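Local coordinates for protein 2-aminomuconate 6-semialdehyde dehydrogenase (PDB 4U3W) that probably oxidises 2-aminomuconate 6-semialdehyde to the corresponding acid with a nicotinamide cofactor, as a tetrameric member of the aldehyde dehydrogenase family, at residues V312-E315 and R316-E320; P347-S350 and R351-D355; G397-D400 and S401-C404; K453-T457 and G458-V462. One frame throughout, in Å; residues are numbered along the deposited sequence.

How the interactions relate
The four contacts follow one another along the chain, and three of them border one seven-stranded mixed sheet. Interaction 1 is the exit from inner strand 309-315, interaction 3 follows strand 393-396, and interaction 4 leads into 459-462, an edge strand of that sheet within the chain. Interactions 1 and 3 have centres about 16 Å apart and touch, Tyr313 CE1 lying 4.0 Å from Asp400 OD1. Interaction 4 is centred about 20 Å from interaction 1, without touching it. Interaction 2 lies about 31 Å from interaction 1, centre to centre, and starts helix 351-366, on which Cys404 of interaction 3 packs. Together they are connections of the catalytic domain, and interaction 4 also meets neighbouring subunits.

Interaction 1 of 4, residues V312-E315 and R316-E320; sequences VYVE and RPIFE
Val314 meets the next element of the chain with its CG1 methyl, which sits 3.6 Å from Ile318 CG1 and 3.8 Å from Ile318 CD1; the two side chains cross at about a right angle. That methyl is carried opposite the backbone nitrogen (chi1 180°), while CB of Val314 comes up to the rim of the Phe319 ring, near its plane, with CD1 of Phe319 4.2 Å away. One small branched residue therefore packs on both Ile318 and Phe319.

Glu315 comes next and contributes mainly backbone. Its O accepts the N-H of Ile318 at 3.1 Å, with the N-H aimed at 154° and the donor tilted 26° from the carbonyl plane, and this bond closes the turn through Arg316 and Pro317. The extended side chain passes Pro317, CG to CD 3.8 Å, and its OE1 takes the backbone N-H of Ala283.

Ile318 occupies the N-cap position of helix 319-331, so the chain turns from strand to helix within three residues. On the sheet, Val314 and Phe319 both rest on Ile416 of strand 413-419, Val314 and Ile318 on Val281 of strand 277-281, and Arg316 forms a salt bridge to Asp420.

Interaction 2 of 4, residues P347-S350 and R351-D355; sequences PLIS and RGHRD
Leu348 lays its CD1 methyl against the backbone of Arg354, 3.6 Å from CA, and the two side chains cross at about a right angle. Its CB meanwhile approaches the His353 imidazole at the edge, near the ring plane, with CD2 of His353 4.1 Å away. Ile349 reaches the same histidine by another branch: its CG2 touches His353 CB at 3.7 Å and stands obliquely to the ring.

Both hydrogen bonds between the segments use Ser350, the N-cap of the helix. Its OG accepts the N-H of His353 at 2.8 Å, in a fairly straight bond of 163°; the hydroxyl is placed for this by a chi1 of 75°, which sets OG between the backbone N and C. The carbonyl O of Ser350 then takes the N-H of Arg354 at 3.0 Å, the first turn's i to i+4 bond, with the donor tilted 21° from the carbonyl plane. One residue thus serves two of the amides at the helix start, and its side chain lies about 5 Å from a bound magnesium ion.

The polar ends bond to other loops: Arg351 binds the carbonyls of Asp385 and Gly387, Arg354 that of Phe389, and His353 NE2 that of Phe410. With Trp172 meeting both Ile349 and His353, the loop after helix 319-331 passes into helix 351-366 between these neighbouring loops.

Interaction 3 of 4, residues G397-D400 and S401-C404; sequences GLPD and SARC
Ala402 puts its single methyl into a shallow hollow formed by Leu398, Pro399 and the Pro399 carbonyl. The methyl carbon CB lies 4.1 Å from Leu398 CB, 4.2 Å from Pro399 CD and 3.4 Å from Pro399 O, so three different surfaces meet one small bump. Leu398 extends the packing further along the chain: its CG stands opposite the carbonyl carbon (chi1 -62°), and the branch beyond sends CD1 to Cys404 CB at 4.0 Å. The leucine thus spans two residues of the following segment, Ala402 at its base and Cys404 at its tip. On the outer side, Ser401 brings its hydroxyl alongside the CB-CG side of the proline ring, OG 3.7 Å from Pro399 CG, a plain van der Waals contact.

The backbone makes this fit possible. Ala402 N donates to Pro399 O at 3.0 Å and 169°, a straight bond seen from the N-H; seen from the carbonyl, the donor stands well above its plane, 48° out. This bond folds the chain back and brings the alanine methyl over Leu398 and Pro399.

Around the turn, Asp400 makes a salt bridge to Arg428, while the Glu367 carboxylate takes the backbone N-H groups of Arg403 and Cys404. Cys404 also packs on Tyr360, Leu363 and Ala364 of helix 351-366. Geometrically this is a type I beta turn from Pro399 to Ala402, with Asp400 and Ser401 at its corners, joining strand 393-396 to the short, weakly bonded helix 403-406 in the catalytic domain of an aldehyde dehydrogenase.

Interaction 4 of 4, residues K453-T457 and G458-V462; sequences KQIET and GIVWV
Thr457 and Ile459 share the one hydrogen bond between the two segments: Thr457 OG1 donates to Ile459 O at 2.9 Å. The hydroxyl approaches from above the carbonyl, 63° out of its plane and with a C=O...O angle of 117°. A chi1 of 55° places OG1 between the backbone N and C of Thr457, from where it spans Gly458 to the strand.

Val460 CG2 is the shared point of the van der Waals packing. It rests 3.7 Å from Ile455 CB and 4.0 Å from Ile455 CG2, and the hydroxyl oxygen OG1 of Thr457 touches the same methyl at 3.4 Å. Each of these side chains crosses Val460 at about a right angle. Further along the strand, Ile459 CG2 sits over the centre of one face of the Trp461 ring, 3.7 Å above it.

Within the loop, Thr457 N makes a weak bond to Ile455 O, 3.0 Å long, which belongs to an inverse gamma turn centred on Glu456; the carboxylate of that residue pairs with Lys478.

Strand 459-462 is one of the two outermost strands of the chain's seven-stranded sheet, yet a strand of the second subunit extends it as a parallel ladder, and Thr498 of that subunit binds Thr457 O. Such sharing of a catalytic-domain sheet with a partner's oligomerisation strand is characteristic of aldehyde dehydrogenase dimers.

Interaction 1 of 4, residues V312-E315 and R316-E320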
loop_
_atom_site.group_PDB
_atom_site.type_symbol
_atom_site.label_atom_id
_atom_site.label_comp_id
_atom_site.label_asym_id
_atom_site.label_seq_id
_atom_site.Cartn_x
_atom_site.Cartn_y
_atom_site.Cartn_z
ATOM N N VAL A 312 35.254 -10.317 -9.331
ATOM C CA VAL A 312 35.360 -8.850 -9.445
ATOM C C VAL A 312 35.661 -8.499 -10.904
ATOM O O VAL A 312 36.508 -9.162 -11.527
ATOM C CB VAL A 312 36.484 -8.262 -8.527
ATOM C CG1 VAL A 312 36.487 -6.700 -8.590
ATOM C CG2 VAL A 312 36.288 -8.746 -7.084
ATOM N N TYR A 313 34.955 -7.494 -11.459
ATOM C CA TYR A 313 35.253 -7.006 -12.805
ATOM C C TYR A 313 35.602 -5.518 -12.748
ATOM O O TYR A 313 34.821 -4.727 -12.260
ATOM C CB TYR A 313 34.086 -7.208 -13.780
ATOM C CG TYR A 313 33.626 -8.683 -13.904
ATOM C CD1 TYR A 313 34.297 -9.593 -14.711
ATOM C CD2 TYR A 313 32.516 -9.124 -13.210
ATOM C CE1 TYR A 313 33.859 -10.951 -14.832
ATOM C CE2 TYR A 313 32.067 -10.475 -13.302
ATOM C CZ TYR A 313 32.757 -11.366 -14.112
ATOM O OH TYR A 313 32.260 -12.626 -14.164
ATOM N N VAL A 314 36.771 -5.157 -13.269
ATOM C CA VAL A 314 37.260 -3.776 -13.171
ATOM C C VAL A 314 37.533 -3.265 -14.582
ATOM O O VAL A 314 38.132 -3.965 -15.396
ATOM C CB VAL A 314 38.534 -3.691 -12.297
ATOM C CG1 VAL A 314 39.064 -2.250 -12.189
ATOM C CG2 VAL A 314 38.241 -4.270 -10.893
ATOM N N GLU A 315 37.053 -2.059 -14.879
ATOM C CA GLU A 315 37.219 -1.516 -16.210
ATOM C C GLU A 315 38.721 -1.373 -16.506
ATOM O O GLU A 315 39.495 -0.919 -15.647
ATOM C CB GLU A 315 36.483 -0.180 -16.357
ATOM C CG GLU A 315 36.293 0.230 -17.788
ATOM C CD GLU A 315 35.497 1.556 -17.897
ATOM O OE1 GLU A 315 34.925 2.021 -16.885
ATOM O OE2 GLU A 315 35.491 2.104 -18.998
ATOM N N ARG A 316 39.125 -1.751 -17.716
ATOM C CA ARG A 316 40.545 -1.949 -18.011
ATOM C C ARG A 316 41.489 -0.758 -17.662
ATOM O O ARG A 316 42.574 -1.005 -17.168
ATOM C CB ARG A 316 40.726 -2.333 -19.497
ATOM C CG ARG A 316 42.084 -2.930 -19.822
ATOM C CD ARG A 316 42.162 -3.330 -21.273
ATOM N NE ARG A 316 41.164 -4.333 -21.629
ATOM C CZ ARG A 316 41.301 -5.636 -21.407
ATOM N NH1 ARG A 316 42.376 -6.107 -20.790
ATOM N NH2 ARG A 316 40.350 -6.474 -21.783
ATOM N N PRO A 317 41.084 0.524 -17.881
ATOM C CA PRO A 317 42.090 1.556 -17.563
ATOM C C PRO A 317 42.543 1.650 -16.087
ATOM O O PRO A 317 43.623 2.177 -15.831
ATOM C CB PRO A 317 41.397 2.865 -17.974
ATOM C CG PRO A 317 40.417 2.465 -18.986
ATOM C CD PRO A 317 39.908 1.111 -18.555
ATOM N N ILE A 318 41.768 1.144 -15.122
ATOM C CA ILE A 318 42.227 1.185 -13.744
ATOM C C ILE A 318 42.523 -0.214 -13.192
ATOM O O ILE A 318 42.737 -0.369 -11.983
ATOM C CB ILE A 318 41.185 1.870 -12.804
ATOM C CG1 ILE A 318 39.809 1.217 -12.933
ATOM C CG2 ILE A 318 41.089 3.385 -13.060
ATOM C CD1 ILE A 318 38.912 1.492 -11.728
ATOM N N PHE A 319 42.500 -1.233 -14.055
ATOM C CA PHE A 319 42.593 -2.629 -13.576
ATOM C C PHE A 319 43.895 -2.893 -12.803
ATOM O O PHE A 319 43.866 -3.355 -11.656
ATOM C CB PHE A 319 42.450 -3.607 -14.763
ATOM C CG PHE A 319 42.729 -5.066 -14.425
ATOM C CD1 PHE A 319 41.772 -5.857 -13.794
ATOM C CD2 PHE A 319 43.924 -5.650 -14.778
ATOM C CE1 PHE A 319 42.040 -7.208 -13.516
ATOM C CE2 PHE A 319 44.185 -6.975 -14.491
ATOM C CZ PHE A 319 43.239 -7.755 -13.845
ATOM N N GLU A 320 45.039 -2.566 -13.391
ATOM C CA GLU A 320 46.331 -2.875 -12.745
ATOM C C GLU A 320 46.525 -2.156 -11.417
ATOM O O GLU A 320 46.945 -2.767 -10.436
ATOM C CB GLU A 320 47.502 -2.542 -13.694
ATOM C CG GLU A 320 47.583 -3.502 -14.857
ATOM C CD GLU A 320 48.980 -3.577 -15.480
ATOM O OE1 GLU A 320 49.951 -2.992 -14.927
ATOM O OE2 GLU A 320 49.107 -4.250 -16.530
#

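Interaction 2 of 4, residues P347-S350 and R351-D355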
loop_
_atom_site.group_PDB
_atom_site.type_symbol
_atom_site.label_atom_id
_atom_site.label_comp_id
_atom_site.label_asym_id
_atom_site.label_seq_id
_atom_site.Cartn_x
_atom_site.Cartn_y
_atom_site.Cartn_z
ATOM N N PRO A 347 39.593 -17.521 11.544
ATOM C CA PRO A 347 39.706 -18.784 10.812
ATOM C C PRO A 347 38.413 -19.106 9.995
ATOM O O PRO A 347 37.355 -18.491 10.224
ATOM C CB PRO A 347 39.854 -19.834 11.955
ATOM C CG PRO A 347 39.059 -19.285 13.072
ATOM C CD PRO A 347 39.280 -17.720 12.972
ATOM N N LEU A 348 38.493 -20.083 9.098
ATOM C CA LEU A 348 37.270 -20.768 8.595
ATOM C C LEU A 348 36.619 -21.574 9.692
ATOM O O LEU A 348 37.191 -21.804 10.794
ATOM C CB LEU A 348 37.589 -21.677 7.415
ATOM C CG LEU A 348 38.277 -20.902 6.280
ATOM C CD1 LEU A 348 38.672 -21.874 5.129
ATOM C CD2 LEU A 348 37.481 -19.742 5.759
ATOM N N ILE A 349 35.379 -22.000 9.413
ATOM C CA ILE A 349 34.560 -22.590 10.437
ATOM C C ILE A 349 35.111 -23.914 10.949
ATOM O O ILE A 349 34.847 -24.266 12.095
ATOM C CB ILE A 349 33.080 -22.809 9.928
ATOM C CG1 ILE A 349 32.154 -23.160 11.077
ATOM C CG2 ILE A 349 33.025 -23.826 8.759
ATOM C CD1 ILE A 349 32.063 -22.007 12.106
ATOM N N SER A 350 35.837 -24.644 10.109
ATOM C CA SER A 350 36.195 -26.038 10.471
ATOM C C SER A 350 37.343 -26.505 9.609
ATOM O O SER A 350 37.566 -25.951 8.536
ATOM C CB SER A 350 35.008 -27.013 10.272
ATOM O OG SER A 350 34.862 -27.231 8.871
ATOM N N ARG A 351 38.063 -27.533 10.044
ATOM C CA ARG A 351 39.160 -27.998 9.202
ATOM C C ARG A 351 38.660 -28.690 7.934
ATOM O O ARG A 351 39.316 -28.630 6.900
ATOM C CB ARG A 351 40.122 -28.926 9.972
ATOM C CG ARG A 351 41.126 -28.067 10.755
ATOM C CD ARG A 351 42.044 -28.857 11.661
ATOM N NE ARG A 351 43.171 -29.429 10.926
ATOM C CZ ARG A 351 44.380 -28.878 10.809
ATOM N NH1 ARG A 351 44.659 -27.708 11.371
ATOM N NH2 ARG A 351 45.342 -29.522 10.142
ATOM N N GLY A 352 37.494 -29.319 8.023
ATOM C CA GLY A 352 36.813 -29.851 6.848
ATOM C C GLY A 352 36.482 -28.758 5.829
ATOM O O GLY A 352 36.688 -28.915 4.611
ATOM N N HIS A 353 35.955 -27.632 6.294
ATOM C CA HIS A 353 35.693 -26.577 5.328
ATOM C C HIS A 353 36.989 -26.039 4.752
ATOM O O HIS A 353 37.085 -25.736 3.561
ATOM C CB HIS A 353 34.865 -25.423 5.946
ATOM C CG HIS A 353 34.483 -24.375 4.948
ATOM N ND1 HIS A 353 33.780 -24.669 3.796
ATOM C CD2 HIS A 353 34.666 -23.027 4.941
ATOM C CE1 HIS A 353 33.590 -23.560 3.101
ATOM N NE2 HIS A 353 34.107 -22.550 3.780
ATOM N N ARG A 354 37.994 -25.879 5.594
ATOM C CA ARG A 354 39.261 -25.463 5.075
ATOM C C ARG A 354 39.804 -26.423 4.002
ATOM O O ARG A 354 40.385 -25.990 3.003
ATOM C CB ARG A 354 40.266 -25.339 6.195
ATOM C CG ARG A 354 41.568 -25.006 5.620
ATOM C CD ARG A 354 42.538 -24.635 6.626
ATOM N NE ARG A 354 43.241 -25.797 7.118
ATOM C CZ ARG A 354 44.275 -25.673 7.933
ATOM N NH1 ARG A 354 44.876 -26.776 8.360
ATOM N NH2 ARG A 354 44.698 -24.418 8.310
ATOM N N ASP A 355 39.609 -27.726 4.198
ATOM C CA ASP A 355 40.030 -28.686 3.182
ATOM C C ASP A 355 39.361 -28.396 1.836
ATOM O O ASP A 355 40.013 -28.466 0.801
ATOM C CB ASP A 355 39.680 -30.127 3.587
ATOM C CG ASP A 355 40.570 -30.680 4.703
ATOM O OD1 ASP A 355 41.677 -30.143 4.913
ATOM O OD2 ASP A 355 40.141 -31.660 5.371
#

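Interaction 3 of 4, residues G397-D400 and S401-C404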
loop_
_atom_site.group_PDB
_atom_site.type_symbol
_atom_site.label_atom_id
_atom_site.label_comp_id
_atom_site.label_asym_id
_atom_site.label_seq_id
_atom_site.Cartn_x
_atom_site.Cartn_y
_atom_site.Cartn_z
ATOM N N GLY A 397 43.591 -13.768 -14.224
ATOM C CA GLY A 397 43.970 -14.620 -15.358
ATOM C C GLY A 397 43.040 -15.761 -15.725
ATOM O O GLY A 397 43.308 -16.491 -16.655
ATOM N N LEU A 398 41.933 -15.933 -15.021
ATOM C CA LEU A 398 41.003 -17.026 -15.355
ATOM C C LEU A 398 39.862 -16.555 -16.287
ATOM O O LEU A 398 39.345 -15.452 -16.126
ATOM C CB LEU A 398 40.432 -17.621 -14.069
ATOM C CG LEU A 398 41.459 -18.246 -13.118
ATOM C CD1 LEU A 398 40.799 -18.646 -11.793
ATOM C CD2 LEU A 398 42.086 -19.490 -13.793
ATOM N N PRO A 399 39.466 -17.395 -17.258
ATOM C CA PRO A 399 38.345 -17.068 -18.153
ATOM C C PRO A 399 37.002 -17.265 -17.447
ATOM O O PRO A 399 36.983 -18.009 -16.466
ATOM C CB PRO A 399 38.513 -18.064 -19.309
ATOM C CG PRO A 399 39.153 -19.282 -18.649
ATOM C CD PRO A 399 40.113 -18.684 -17.623
ATOM N N ASP A 400 35.932 -16.651 -17.955
ATOM C CA ASP A 400 34.607 -16.706 -17.321
ATOM C C ASP A 400 34.081 -18.138 -17.154
ATOM O O ASP A 400 33.216 -18.423 -16.292
ATOM C CB ASP A 400 33.604 -15.867 -18.143
ATOM C CG ASP A 400 33.841 -14.348 -18.004
ATOM O OD1 ASP A 400 34.799 -13.938 -17.310
ATOM O OD2 ASP A 400 33.051 -13.568 -18.584
ATOM N N SER A 401 34.644 -19.049 -17.946
ATOM C CA SER A 401 34.251 -20.453 -17.957
ATOM C C SER A 401 34.918 -21.308 -16.882
ATOM O O SER A 401 34.540 -22.471 -16.693
ATOM C CB SER A 401 34.594 -21.041 -19.324
ATOM O OG SER A 401 35.990 -20.930 -19.504
ATOM N N ALA A 402 35.930 -20.771 -16.204
ATOM C CA ALA A 402 36.693 -21.580 -15.237
ATOM C C ALA A 402 35.831 -21.967 -14.024
ATOM O O ALA A 402 34.947 -21.202 -13.601
ATOM C CB ALA A 402 37.940 -20.849 -14.780
ATOM N N ARG A 403 36.060 -23.183 -13.495
ATOM C CA ARG A 403 35.298 -23.640 -12.334
ATOM C C ARG A 403 35.514 -22.683 -11.139
ATOM O O ARG A 403 34.596 -22.422 -10.367
ATOM C CB ARG A 403 35.658 -25.088 -11.957
ATOM C CG ARG A 403 35.349 -26.122 -13.060
ATOM C CD ARG A 403 35.725 -27.546 -12.589
ATOM N NE ARG A 403 35.130 -27.747 -11.273
ATOM C CZ ARG A 403 35.578 -28.590 -10.353
ATOM N NH1 ARG A 403 36.646 -29.336 -10.578
ATOM N NH2 ARG A 403 34.952 -28.667 -9.200
ATOM N N CYS A 404 36.717 -22.151 -10.997
ATOM C CA CYS A 404 37.009 -21.331 -9.824
ATOM C C CYS A 404 36.354 -19.963 -9.848
ATOM O O CYS A 404 36.330 -19.313 -8.802
ATOM C CB CYS A 404 38.529 -21.168 -9.634
ATOM S SG CYS A 404 39.252 -22.725 -8.932
#

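Interaction 4 of 4, residues K453-T457 and G458-V462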
loop_
_atom_site.group_PDB
_atom_site.type_symbol
_atom_site.label_atom_id
_atom_site.label_comp_id
_atom_site.label_asym_id
_atom_site.label_seq_id
_atom_site.Cartn_x
_atom_site.Cartn_y
_atom_site.Cartn_z
ATOM N N LYS A 453 19.576 -2.040 -12.905
ATOM C CA LYS A 453 18.255 -2.569 -13.282
ATOM C C LYS A 453 18.348 -3.812 -14.187
ATOM O O LYS A 453 17.389 -4.573 -14.305
ATOM C CB LYS A 453 17.426 -1.465 -14.006
ATOM N N GLN A 454 19.512 -4.022 -14.803
ATOM C CA GLN A 454 19.731 -5.157 -15.693
ATOM C C GLN A 454 20.299 -6.369 -14.971
ATOM O O GLN A 454 20.332 -7.459 -15.540
ATOM C CB GLN A 454 20.703 -4.762 -16.825
ATOM C CG GLN A 454 20.231 -3.585 -17.667
ATOM C CD GLN A 454 21.242 -3.227 -18.738
ATOM O OE1 GLN A 454 21.461 -3.994 -19.700
ATOM N NE2 GLN A 454 21.885 -2.070 -18.575
ATOM N N ILE A 455 20.759 -6.195 -13.733
ATOM C CA ILE A 455 21.464 -7.293 -13.057
ATOM C C ILE A 455 20.441 -8.323 -12.526
ATOM O O ILE A 455 19.473 -7.978 -11.811
ATOM C CB ILE A 455 22.359 -6.805 -11.884
ATOM C CG1 ILE A 455 23.401 -5.777 -12.346
ATOM C CG2 ILE A 455 23.098 -7.968 -11.207
ATOM C CD1 ILE A 455 24.166 -6.220 -13.494
ATOM N N GLU A 456 20.670 -9.593 -12.848
ATOM C CA GLU A 456 19.691 -10.640 -12.514
ATOM C C GLU A 456 19.960 -11.220 -11.144
ATOM O O GLU A 456 20.354 -12.385 -11.010
ATOM C CB GLU A 456 19.732 -11.730 -13.594
ATOM C CG GLU A 456 19.218 -11.216 -14.942
ATOM C CD GLU A 456 19.569 -12.137 -16.122
ATOM O OE1 GLU A 456 20.331 -13.126 -15.943
ATOM O OE2 GLU A 456 19.085 -11.848 -17.231
ATOM N N THR A 457 19.799 -10.405 -10.108
ATOM C CA THR A 457 20.055 -10.835 -8.726
ATOM C C THR A 457 18.900 -10.353 -7.839
ATOM O O THR A 457 18.063 -9.548 -8.277
ATOM C CB THR A 457 21.347 -10.267 -8.148
ATOM O OG1 THR A 457 21.290 -8.832 -8.282
ATOM C CG2 THR A 457 22.574 -10.796 -8.866
ATOM N N GLY A 458 18.892 -10.786 -6.591
ATOM C CA GLY A 458 17.827 -10.401 -5.664
ATOM C C GLY A 458 18.113 -9.026 -5.098
ATOM O O GLY A 458 17.169 -8.304 -4.732
ATOM N N ILE A 459 19.406 -8.671 -5.045
ATOM C CA ILE A 459 19.838 -7.399 -4.470
ATOM C C ILE A 459 20.928 -6.780 -5.326
ATOM O O ILE A 459 21.816 -7.503 -5.776
ATOM C CB ILE A 459 20.394 -7.555 -3.041
ATOM C CG1 ILE A 459 19.349 -8.203 -2.127
ATOM C CG2 ILE A 459 20.686 -6.143 -2.446
ATOM C CD1 ILE A 459 19.687 -9.688 -1.823
ATOM N N VAL A 460 20.905 -5.459 -5.534
ATOM C CA VAL A 460 22.068 -4.792 -6.184
ATOM C C VAL A 460 22.437 -3.572 -5.337
ATOM O O VAL A 460 21.539 -2.735 -5.111
ATOM C CB VAL A 460 21.774 -4.303 -7.634
ATOM C CG1 VAL A 460 23.039 -3.537 -8.226
ATOM C CG2 VAL A 460 21.295 -5.473 -8.579
ATOM N N TRP A 461 23.686 -3.517 -4.828
ATOM C CA TRP A 461 24.184 -2.325 -4.129
ATOM C C TRP A 461 24.988 -1.405 -5.085
ATOM O O TRP A 461 25.708 -1.903 -5.928
ATOM C CB TRP A 461 25.078 -2.694 -2.935
ATOM C CG TRP A 461 24.323 -3.264 -1.781
ATOM C CD1 TRP A 461 23.503 -2.583 -0.881
ATOM C CD2 TRP A 461 24.300 -4.635 -1.384
ATOM N NE1 TRP A 461 22.985 -3.465 0.039
ATOM C CE2 TRP A 461 23.445 -4.729 -0.249
ATOM C CE3 TRP A 461 24.900 -5.786 -1.885
ATOM C CZ2 TRP A 461 23.182 -5.946 0.391
ATOM C CZ3 TRP A 461 24.650 -7.020 -1.220
ATOM C CH2 TRP A 461 23.798 -7.073 -0.111
ATOM N N VAL A 462 24.820 -0.072 -4.940
ATOM C CA VAL A 462 25.586 0.883 -5.729
ATOM C C VAL A 462 26.425 1.710 -4.739
ATOM O O VAL A 462 25.842 2.422 -3.857
ATOM C CB VAL A 462 24.653 1.810 -6.599
ATOM C CG1 VAL A 462 25.517 2.721 -7.513
ATOM C CG2 VAL A 462 23.745 0.935 -7.467
#